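Local coordinates for protein neutral ceramidase (Pseudomonas aeruginosa, PDB 2ZWS) that hydrolyses the N-acyl bond of ceramides to release sphingosine and a free fatty acid, and also catalyses the reverse synthesis, using one zinc ion per subunit, at residues Asp62-Val70 and Gly104-Asn112; Asp189-Ala197 and Trp227-Val238. All coordinates share one frame; numbering follows the deposited sequence.

Contact 1 (62-70 with 104-112) closes along the chain before contact 2 (189-197 with 227-238) opens. Their centres are 31 Å apart and their nearest atoms about 7 Å, so they do not touch. A nine-stranded mixed sheet relates them: residues 62-70 leave it after strand 55-61 and lead into helix 68-81, whereas contact 2 includes the start of strands 194-200 and 238-242. Contact 1 is the more central, about 11 Å from the middle of the chain against about 22 Å, and the side chain of Met-65 lies about 6 Å from the zinc ion. Contact 1 thus probably lines the substrate site close to the zinc, while contact 2 joins two parallel strands of the sheet.

Contact 1 (Asp62-Val70 and Gly104-Asn112); sequences DLGMIFQAV and GFSHYAMYN. With FMT (formic acid), chain D.
Water 3 is gripped from both segments: it accepts from Ala-69 N at 2.8 Å and His-107 N at 2.9 Å, and donates to O2 of a bound formic acid molecule. Ser-106 OG also donates to that O2, at 2.9 Å. The torsion of Ser-106 (chi1 -177°) sets OG opposite its own backbone N, where it additionally accepts from Tyr-108 N in an ST turn. The other ligand oxygen, O1, receives a nearly straight bond from Gln-68 N (2.8 Å, 166°), and Tyr-445 N holds the ligand too. The same serine serves the apolar side, since its CB sits 3.5 Å from the Phe-67 ring centroid, over the face; Met-65 CG lies toward the rim of the opposite face. Phe-67 turns an edge, in an offset edge-to-face arrangement, to the face of Phe-105, their planes 62° apart and CD1 of Phe-67 3.3 Å from CD2 of Phe-105. Ala-69 CB rests over the His-107 imidazole, 3.4 Å from its centroid. Waters 1 and 2 each bridge Gln-68 OE1 to Tyr-108 OH, while Gln-68 NE2 donates to Val-392 O. With Phe-67 as N-cap, Gln-68 N stands at the start of helix 68-81, whose dipole would favour a negatively charged oxygen there. Gln-68 and Ser-106 are inferred substrate-binding residues, so the formic acid, probably from the crystallisation liquor, is consistent with a polar pocket for substrate oxygens, walled by aromatic rings.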
# COMPACT_ATOMS: atom_id res chain seq x y z
N ASP A 62 2.45 2.93 0.12
CA ASP A 62 2.77 1.91 1.12
C ASP A 62 1.61 1.74 2.14
O ASP A 62 1.78 2.02 3.34
CB ASP A 62 4.08 2.27 1.85
CG ASP A 62 5.33 2.17 0.98
OD1 ASP A 62 5.48 1.20 0.22
OD2 ASP A 62 6.21 3.05 1.14
N LEU A 63 0.47 1.27 1.66
CA LEU A 63 -0.76 1.14 2.45
C LEU A 63 -1.38 -0.22 2.21
O LEU A 63 -1.09 -0.88 1.19
CB LEU A 63 -1.80 2.20 2.01
CG LEU A 63 -1.34 3.65 2.21
CD1 LEU A 63 -2.32 4.60 1.59
CD2 LEU A 63 -1.18 3.94 3.71
N GLY A 64 -2.28 -0.64 3.10
CA GLY A 64 -3.02 -1.89 2.89
C GLY A 64 -3.90 -1.79 1.66
O GLY A 64 -4.08 -2.77 0.92
N MET A 65 -4.45 -0.60 1.43
CA MET A 65 -5.31 -0.40 0.27
C MET A 65 -5.54 1.09 0.08
O MET A 65 -5.15 1.90 0.94
CB MET A 65 -6.63 -1.15 0.42
CG MET A 65 -7.28 -1.01 1.74
SD MET A 65 -6.67 -2.05 3.14
CE MET A 65 -7.09 -3.71 2.66
N ILE A 66 -6.12 1.45 -1.06
CA ILE A 66 -6.50 2.86 -1.19
C ILE A 66 -8.01 2.95 -1.26
O ILE A 66 -8.69 2.62 -2.22
CB ILE A 66 -5.81 3.67 -2.31
CG1 ILE A 66 -6.06 2.99 -3.63
CG2 ILE A 66 -4.30 3.83 -2.02
CD1 ILE A 66 -5.07 2.01 -3.91
N PHE A 67 -8.53 3.40 -0.14
CA PHE A 67 -9.97 3.41 0.03
C PHE A 67 -10.62 4.53 -0.76
O PHE A 67 -10.00 5.57 -1.02
CB PHE A 67 -10.31 3.56 1.50
CG PHE A 67 -9.93 2.36 2.36
CD1 PHE A 67 -8.98 2.52 3.37
CD2 PHE A 67 -10.50 1.10 2.14
CE1 PHE A 67 -8.62 1.48 4.19
CE2 PHE A 67 -10.15 0.00 2.98
CZ PHE A 67 -9.21 0.22 4.02
N GLN A 68 -11.89 4.34 -1.11
CA GLN A 68 -12.65 5.35 -1.82
C GLN A 68 -12.56 6.74 -1.15
O GLN A 68 -12.41 7.75 -1.84
CB GLN A 68 -14.09 4.91 -2.00
CG GLN A 68 -14.91 5.88 -2.79
CD GLN A 68 -16.02 5.15 -3.52
OE1 GLN A 68 -17.13 4.96 -2.98
NE2 GLN A 68 -15.71 4.67 -4.72
N ALA A 69 -12.63 6.78 0.17
CA ALA A 69 -12.55 8.08 0.87
C ALA A 69 -11.26 8.89 0.57
O ALA A 69 -11.28 10.13 0.44
CB ALA A 69 -12.71 7.85 2.37
N VAL A 70 -10.14 8.17 0.50
CA VAL A 70 -8.85 8.75 0.15
C VAL A 70 -8.90 9.22 -1.30
O VAL A 70 -8.51 10.35 -1.58
CB VAL A 70 -7.73 7.71 0.40
CG1 VAL A 70 -6.37 8.22 -0.14
CG2 VAL A 70 -7.64 7.38 1.91
N GLY A 104 -8.02 2.71 9.79
CA GLY A 104 -9.03 3.74 10.07
C GLY A 104 -9.17 4.80 9.00
O GLY A 104 -9.63 5.91 9.26
N PHE A 105 -8.75 4.48 7.78
CA PHE A 105 -8.79 5.46 6.72
C PHE A 105 -9.76 5.15 5.57
O PHE A 105 -9.69 5.75 4.48
CB PHE A 105 -7.38 5.83 6.24
CG PHE A 105 -6.56 4.66 5.74
CD1 PHE A 105 -5.87 3.84 6.62
CD2 PHE A 105 -6.46 4.41 4.37
CE1 PHE A 105 -5.09 2.77 6.14
CE2 PHE A 105 -5.68 3.35 3.87
CZ PHE A 105 -5.01 2.53 4.75
N SER A 106 -10.68 4.21 5.84
CA SER A 106 -11.85 3.99 4.99
C SER A 106 -13.01 4.79 5.54
O SER A 106 -12.99 5.16 6.72
CB SER A 106 -12.24 2.51 4.99
OG SER A 106 -13.34 2.25 4.11
N HIS A 107 -14.03 4.99 4.71
CA HIS A 107 -15.30 5.47 5.24
C HIS A 107 -16.36 4.37 5.33
O HIS A 107 -17.47 4.62 5.81
CB HIS A 107 -15.84 6.63 4.41
CG HIS A 107 -15.15 7.94 4.72
ND1 HIS A 107 -15.40 9.11 4.03
CD2 HIS A 107 -14.22 8.25 5.65
CE1 HIS A 107 -14.64 10.08 4.52
NE2 HIS A 107 -13.93 9.59 5.52
N TYR A 108 -16.00 3.15 4.91
CA TYR A 108 -16.88 1.97 5.00
C TYR A 108 -16.60 1.15 6.23
O TYR A 108 -15.45 0.79 6.52
CB TYR A 108 -16.82 1.13 3.73
CG TYR A 108 -17.58 1.80 2.65
CD1 TYR A 108 -18.99 1.75 2.62
CD2 TYR A 108 -16.92 2.55 1.67
CE1 TYR A 108 -19.68 2.42 1.66
CE2 TYR A 108 -17.64 3.23 0.70
CZ TYR A 108 -19.02 3.15 0.69
OH TYR A 108 -19.77 3.81 -0.24
N ALA A 109 -17.67 0.86 6.97
CA ALA A 109 -17.50 0.31 8.31
C ALA A 109 -16.72 -1.00 8.34
O ALA A 109 -15.94 -1.21 9.25
CB ALA A 109 -18.85 0.15 9.03
N MET A 110 -16.94 -1.89 7.36
CA MET A 110 -16.29 -3.19 7.32
C MET A 110 -14.77 -3.08 7.49
O MET A 110 -14.13 -3.85 8.21
CB MET A 110 -16.61 -3.90 5.99
CG MET A 110 -16.17 -5.36 5.91
SD MET A 110 -16.90 -6.40 7.20
CE MET A 110 -18.60 -5.94 7.15
N TYR A 111 -14.20 -2.08 6.81
CA TYR A 111 -12.75 -1.99 6.75
C TYR A 111 -12.15 -1.26 7.95
O TYR A 111 -10.93 -1.32 8.15
CB TYR A 111 -12.33 -1.38 5.40
CG TYR A 111 -12.94 -2.15 4.24
CD1 TYR A 111 -12.77 -3.52 4.15
CD2 TYR A 111 -13.67 -1.51 3.23
CE1 TYR A 111 -13.36 -4.27 3.12
CE2 TYR A 111 -14.24 -2.23 2.18
CZ TYR A 111 -14.08 -3.61 2.14
OH TYR A 111 -14.65 -4.28 1.10
N ASN A 112 -13.01 -0.62 8.75
CA ASN A 112 -12.59 0.04 9.98
C ASN A 112 -12.91 -0.77 11.26
O ASN A 112 -12.55 -0.36 12.36
CB ASN A 112 -13.25 1.43 10.14
CG ASN A 112 -12.84 2.45 9.07
OD1 ASN A 112 -13.61 3.40 8.80
ND2 ASN A 112 -11.66 2.33 8.52
C FMT D . -13.41 1.46 0.31
O1 FMT D . -12.87 1.77 -0.79
O2 FMT D . -13.57 2.26 1.26
O HOH W 1 -19.38 3.06 -2.84
O HOH W 2 -18.25 6.04 -0.86
O HOH W 3 -13.94 4.84 1.78

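Contact 2 (Asp189-Ala197 and Trp227-Val238); sequences DANGELAGA and WEHDVSRKSGFV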
# COMPACT_ATOMS: atom_id res chain seq x y z
N ASP A 189 16.39 8.91 -18.16
CA ASP A 189 16.56 10.34 -18.36
C ASP A 189 17.38 10.68 -19.63
O ASP A 189 17.85 9.79 -20.35
CB ASP A 189 17.13 10.99 -17.10
CG ASP A 189 18.58 10.60 -16.82
OD1 ASP A 189 19.28 10.08 -17.73
OD2 ASP A 189 19.01 10.85 -15.67
N ALA A 190 17.55 11.98 -19.88
CA ALA A 190 18.26 12.48 -21.06
C ALA A 190 19.73 12.06 -21.11
O ALA A 190 20.39 12.27 -22.14
CB ALA A 190 18.13 13.98 -21.10
N ASN A 191 20.23 11.47 -20.02
CA ASN A 191 21.59 10.89 -19.96
C ASN A 191 21.85 9.43 -20.44
O ASN A 191 22.94 8.95 -20.23
CB ASN A 191 22.29 11.17 -18.61
CG ASN A 191 22.53 12.65 -18.34
OD1 ASN A 191 22.87 13.44 -19.24
ND2 ASN A 191 22.38 13.04 -17.07
N GLY A 192 20.93 8.63 -20.98
CA GLY A 192 19.97 7.80 -20.36
C GLY A 192 20.52 6.93 -19.24
O GLY A 192 20.98 5.76 -19.39
N GLU A 193 20.36 7.52 -18.09
CA GLU A 193 20.53 6.86 -16.85
C GLU A 193 19.14 6.55 -16.31
O GLU A 193 18.21 7.30 -16.54
CB GLU A 193 21.26 7.79 -15.91
CG GLU A 193 21.59 7.13 -14.59
CD GLU A 193 22.60 7.91 -13.78
OE1 GLU A 193 23.08 7.33 -12.78
OE2 GLU A 193 22.92 9.08 -14.14
N LEU A 194 19.02 5.42 -15.64
CA LEU A 194 17.77 5.05 -15.00
C LEU A 194 17.43 5.99 -13.84
O LEU A 194 18.14 6.04 -12.85
CB LEU A 194 17.83 3.59 -14.53
CG LEU A 194 16.49 3.01 -14.06
CD1 LEU A 194 15.45 2.89 -15.16
CD2 LEU A 194 16.68 1.66 -13.38
N ALA A 195 16.31 6.69 -13.97
CA ALA A 195 15.87 7.66 -12.96
C ALA A 195 14.83 7.11 -11.98
O ALA A 195 14.67 7.62 -10.86
CB ALA A 195 15.32 8.89 -13.65
N GLY A 196 14.08 6.09 -12.40
CA GLY A 196 13.09 5.49 -11.51
C GLY A 196 12.46 4.32 -12.25
O GLY A 196 12.75 4.09 -13.44
N ALA A 197 11.57 3.61 -11.56
CA ALA A 197 10.96 2.42 -12.12
C ALA A 197 9.73 2.03 -11.34
O ALA A 197 9.66 2.24 -10.13
CB ALA A 197 11.96 1.27 -12.16
N TRP A 227 16.32 -0.53 -3.43
CA TRP A 227 16.71 0.12 -4.69
C TRP A 227 17.11 1.59 -4.49
O TRP A 227 18.15 2.03 -5.01
CB TRP A 227 15.58 0.03 -5.73
CG TRP A 227 16.07 0.04 -7.16
CD1 TRP A 227 17.24 0.60 -7.66
CD2 TRP A 227 15.37 -0.49 -8.30
NE1 TRP A 227 17.30 0.39 -9.03
CE2 TRP A 227 16.17 -0.26 -9.44
CE3 TRP A 227 14.14 -1.16 -8.46
CZ2 TRP A 227 15.78 -0.68 -10.73
CZ3 TRP A 227 13.76 -1.57 -9.74
CH2 TRP A 227 14.58 -1.32 -10.85
N GLU A 228 16.26 2.34 -3.80
CA GLU A 228 16.47 3.78 -3.61
C GLU A 228 17.67 4.11 -2.72
O GLU A 228 18.44 5.05 -3.03
CB GLU A 228 15.22 4.42 -3.02
CG GLU A 228 14.03 4.36 -3.95
CD GLU A 228 12.69 4.71 -3.30
OE1 GLU A 228 11.71 4.89 -4.08
OE2 GLU A 228 12.60 4.78 -2.04
N HIS A 229 17.83 3.35 -1.65
CA HIS A 229 18.80 3.66 -0.59
C HIS A 229 20.10 2.88 -0.75
O HIS A 229 21.17 3.43 -0.51
CB HIS A 229 18.18 3.37 0.78
CG HIS A 229 19.06 3.68 1.95
ND1 HIS A 229 19.92 2.75 2.49
CD2 HIS A 229 19.20 4.80 2.70
CE1 HIS A 229 20.56 3.28 3.52
NE2 HIS A 229 20.14 4.52 3.67
N ASP A 230 20.02 1.60 -1.11
CA ASP A 230 21.24 0.75 -1.12
C ASP A 230 21.86 0.61 -2.52
O ASP A 230 23.06 0.34 -2.63
CB ASP A 230 20.95 -0.66 -0.56
CG ASP A 230 20.37 -0.66 0.87
OD1 ASP A 230 19.62 -1.63 1.17
OD2 ASP A 230 20.66 0.27 1.68
N VAL A 231 21.05 0.72 -3.58
CA VAL A 231 21.50 0.34 -4.93
C VAL A 231 21.81 1.53 -5.88
O VAL A 231 22.94 1.65 -6.36
CB VAL A 231 20.49 -0.67 -5.57
CG1 VAL A 231 20.84 -0.95 -7.06
CG2 VAL A 231 20.47 -1.95 -4.77
N SER A 232 20.81 2.37 -6.17
CA SER A 232 21.04 3.60 -6.97
C SER A 232 21.97 4.43 -6.04
O SER A 232 21.51 4.93 -5.07
CB SER A 232 19.69 4.28 -7.23
OG SER A 232 19.80 5.26 -8.23
N ARG A 233 23.26 4.64 -6.29
CA ARG A 233 23.94 5.75 -6.95
C ARG A 233 23.38 7.13 -7.38
O ARG A 233 24.02 8.14 -7.09
CB ARG A 233 25.14 5.28 -7.77
CG ARG A 233 25.87 4.16 -7.06
CD ARG A 233 27.13 3.72 -7.81
NE ARG A 233 27.42 2.31 -7.59
CZ ARG A 233 27.98 1.79 -6.50
NH1 ARG A 233 28.19 0.48 -6.43
NH2 ARG A 233 28.32 2.57 -5.47
N LYS A 234 22.23 7.17 -8.04
CA LYS A 234 21.66 8.43 -8.49
C LYS A 234 20.63 8.95 -7.49
O LYS A 234 19.92 8.15 -6.89
CB LYS A 234 20.96 8.20 -9.84
CG LYS A 234 20.36 9.45 -10.48
CD LYS A 234 19.43 9.07 -11.61
CE LYS A 234 19.04 10.27 -12.43
NZ LYS A 234 18.12 11.19 -11.71
N SER A 235 20.57 10.26 -7.31
CA SER A 235 19.45 10.89 -6.58
C SER A 235 18.58 11.76 -7.51
O SER A 235 19.09 12.35 -8.47
CB SER A 235 19.99 11.72 -5.40
OG SER A 235 20.87 12.74 -5.85
N GLY A 236 17.27 11.83 -7.25
CA GLY A 236 16.58 11.01 -6.25
C GLY A 236 15.78 9.90 -6.93
O GLY A 236 14.72 10.14 -7.54
N PHE A 237 16.30 8.69 -6.82
CA PHE A 237 15.69 7.53 -7.47
C PHE A 237 14.36 7.24 -6.79
O PHE A 237 14.25 7.29 -5.55
CB PHE A 237 16.59 6.33 -7.32
CG PHE A 237 16.27 5.24 -8.27
CD1 PHE A 237 15.51 4.13 -7.90
CD2 PHE A 237 16.72 5.33 -9.59
CE1 PHE A 237 15.19 3.13 -8.83
CE2 PHE A 237 16.43 4.34 -10.50
CZ PHE A 237 15.67 3.23 -10.12
N VAL A 238 13.35 6.93 -7.61
CA VAL A 238 12.07 6.45 -7.08
C VAL A 238 11.74 5.11 -7.69
O VAL A 238 11.63 4.98 -8.92
CB VAL A 238 10.92 7.45 -7.31
CG1 VAL A 238 9.60 6.93 -6.71
CG2 VAL A 238 11.29 8.84 -6.71
O HOH W 4 17.67 12.49 -14.14
O HOH W 5 19.78 4.60 -11.01
O HOH W 6 16.13 9.92 -10.38
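A beta-alpha-beta crossover brings strand 194-200 beside strand 238-242 in parallel, and the two meet here through a bridge between Gly-196 and Val-238. Ala-197 N donates to Val-238 O at 3.0 Å (153° at the hydrogen), the acceptor being met in its carbonyl plane. One step earlier, Ala-195 O receives a CA-H...O contact from Phe-237 CA, 3.5 Å away and 161° at the hydrogen. Ala-195 and Gly-196 together form a classic beta bulge opposite Phe-187. Gly-196 CA lies over a face of the Phe-237 ring, 3.9 Å from its centroid, while Leu-194 O approaches the edge of that ring in its plane. Leu-194 CD2 reaches both aromatic side chains, coming 3.6 Å from Trp-227 CZ2 and 3.8 Å from Phe-237 CZ. Toward the outer end, Lys-234 runs extended past Leu-194 O and bends at its last torsion (chi4 -71°), which brings NZ between two waters. Water 4 accepts from NZ and donates to Asp-189 OD2 at 2.6 Å; water 6 accepts from NZ and donates to Ala-195 O at 2.8 Å. Asp-189 and Lys-234 are thus joined through water, since OD2 and NZ are 4.1 Å apart, too far for a direct salt bridge. Asp-189 OD1 accepts from Asn-191 N and Glu-193 N on opposite faces of the carboxylate, holding the turn between strands 181-189 and 194-200. Helix 265-286 packs against Trp-227, and strand 5-13 supplies Leu-9 to the side chains of Ala-195 and Val-238.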